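Local coordinates for protein YCGM (Escherichia coli, PDB 1NR9) that is of unknown function but belongs to the fumarylacetoacetate hydrolase family and binds a magnesium ion, at residues His6-Trp9 and Gln10-Leu14. Numbering follows the deposited sequence.
Sequences HHNW and QGALL
Asn8 and Ala12 face each other across a tight hairpin, Asn8 N donating to Ala12 O at 2.9 Å, nearly in line with that carbonyl bond. Farther from the bend, Leu14 N donates to His6 O at 3.0 Å with a nearly straight N-H...O angle of 166°, although it arrives above the carbonyl plane. Between these bonds, His7 and Leu13 form a single antiparallel, non-hydrogen-bonded pair, their CA atoms 4.1 Å apart. One water donates to both His6 O and Leu14 O, adding a second link there.

At the bend, Trp9 and Gln10 both have helical backbone angles, close to a type I or III turn, and Gly11, with its positive phi of 122°, completes the G1 bulge; a CB here would press against the carbonyl oxygen of Gln10, which is why the place suits glycine. The closing bond, from Gly11 N to Asn8 O, is weak at 3.1 Å. The Asn8 side chain reinforces it: chi1 of 61° sets CG between backbone N and carbonyl carbon, bringing OD1 under the turn. Gly11 N reaches Asn8 OD1 at 2.8 Å, and Ala12 N reaches the same OD1 at 3.3 Å, both from one face of the amide. The other amide branch, ND2, lies against Ala12 CB at 3.4 Å.

Apolar packing comes from Leu14, whose CG rests on His7 CA at 3.8 Å while CD1 lies along the His7 carbonyl group and CD2 approaches Asn8 N. Beyond the hairpin, Leu14 and His6 touch Leu78, His6 NE2 bonds to Gly187 O, the Trp9 ring meets His214, and the His7 backbone bonds to Phe135.

Two backbone N-H groups gathered on Asn8 OD1, with main-chain bonds across the arms, suggest that the bend is held largely by local polar bonds.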
loop_
_atom_site.group_PDB
_atom_site.type_symbol
_atom_site.label_atom_id
_atom_site.label_comp_id
_atom_site.label_asym_id
_atom_site.label_seq_id
_atom_site.Cartn_x
_atom_site.Cartn_y
_atom_site.Cartn_z
ATOM N N HIS A 6 8.048 -15.705 2.460
ATOM C CA HIS A 6 9.471 -15.534 2.206
ATOM C C HIS A 6 10.230 -16.853 2.297
ATOM O O HIS A 6 9.953 -17.697 3.157
ATOM C CB HIS A 6 10.104 -14.545 3.194
ATOM C CG HIS A 6 9.522 -13.166 3.155
ATOM N ND1 HIS A 6 9.230 -12.509 1.980
ATOM C CD2 HIS A 6 9.230 -12.299 4.153
ATOM C CE1 HIS A 6 8.783 -11.296 2.257
ATOM N NE2 HIS A 6 8.775 -11.143 3.568
ATOM N N HIS A 7 11.198 -17.024 1.407
ATOM C CA HIS A 7 12.021 -18.222 1.414
ATOM C C HIS A 7 13.377 -17.914 0.794
ATOM O O HIS A 7 13.524 -16.934 0.065
ATOM C CB HIS A 7 11.334 -19.363 0.646
ATOM C CG HIS A 7 10.892 -18.989 -0.734
ATOM N ND1 HIS A 7 9.663 -18.424 -0.995
ATOM C CD2 HIS A 7 11.524 -19.076 -1.929
ATOM C CE1 HIS A 7 9.557 -18.177 -2.288
ATOM N NE2 HIS A 7 10.673 -18.563 -2.878
ATOM N N ASN A 8 14.373 -18.737 1.106
ATOM C CA ASN A 8 15.701 -18.562 0.534
ATOM C C ASN A 8 15.662 -19.128 -0.885
ATOM O O ASN A 8 14.618 -19.571 -1.360
ATOM C CB ASN A 8 16.748 -19.313 1.349
ATOM C CG ASN A 8 16.494 -20.804 1.386
ATOM O OD1 ASN A 8 16.113 -21.413 0.381
ATOM N ND2 ASN A 8 16.715 -21.406 2.545
ATOM N N TRP A 9 16.801 -19.141 -1.556
ATOM C CA TRP A 9 16.836 -19.637 -2.915
ATOM C C TRP A 9 16.400 -21.105 -3.000
ATOM O O TRP A 9 15.603 -21.467 -3.868
ATOM C CB TRP A 9 18.232 -19.439 -3.487
ATOM C CG TRP A 9 18.253 -19.512 -4.966
ATOM C CD1 TRP A 9 18.678 -20.559 -5.728
ATOM C CD2 TRP A 9 17.778 -18.512 -5.881
ATOM N NE1 TRP A 9 18.497 -20.276 -7.063
ATOM C CE2 TRP A 9 17.946 -19.025 -7.186
ATOM C CE3 TRP A 9 17.225 -17.231 -5.724
ATOM C CZ2 TRP A 9 17.581 -18.305 -8.331
ATOM C CZ3 TRP A 9 16.862 -16.513 -6.867
ATOM C CH2 TRP A 9 17.043 -17.054 -8.151
ATOM N N GLN A 10 16.919 -21.939 -2.099
ATOM C CA GLN A 10 16.570 -23.361 -2.039
ATOM C C GLN A 10 15.052 -23.571 -1.992
ATOM O O GLN A 10 14.541 -24.539 -2.544
ATOM C CB GLN A 10 17.165 -23.994 -0.783
ATOM C CG GLN A 10 18.319 -24.945 -0.999
ATOM C CD GLN A 10 18.721 -25.639 0.299
ATOM O OE1 GLN A 10 17.927 -26.371 0.893
ATOM N NE2 GLN A 10 19.953 -25.401 0.750
ATOM N N GLY A 11 14.339 -22.681 -1.304
ATOM C CA GLY A 11 12.892 -22.801 -1.203
ATOM C C GLY A 11 12.416 -22.901 0.240
ATOM O O GLY A 11 11.218 -22.841 0.519
ATOM N N ALA A 12 13.358 -23.052 1.163
ATOM C CA ALA A 12 13.030 -23.159 2.578
ATOM C C ALA A 12 12.496 -21.822 3.092
ATOM O O ALA A 12 12.972 -20.770 2.683
ATOM C CB ALA A 12 14.269 -23.562 3.357
ATOM N N LEU A 13 11.521 -21.860 3.994
ATOM C CA LEU A 13 10.919 -20.639 4.538
ATOM C C LEU A 13 11.798 -19.873 5.518
ATOM O O LEU A 13 12.512 -20.461 6.322
ATOM C CB LEU A 13 9.607 -20.967 5.244
ATOM C CG LEU A 13 8.565 -21.778 4.475
ATOM C CD1 LEU A 13 7.355 -22.026 5.375
ATOM C CD2 LEU A 13 8.159 -21.026 3.219
ATOM N N LEU A 14 11.720 -18.548 5.454
ATOM C CA LEU A 14 12.484 -17.684 6.340
ATOM C C LEU A 14 11.584 -17.189 7.470
ATOM O O LEU A 14 10.369 -17.109 7.319
ATOM C CB LEU A 14 13.033 -16.501 5.553
ATOM C CG LEU A 14 13.941 -16.912 4.393
ATOM C CD1 LEU A 14 14.469 -15.654 3.694
ATOM C CD2 LEU A 14 15.091 -17.768 4.922
HETATM O O HOH W 1 8.518 -17.396 5.121
#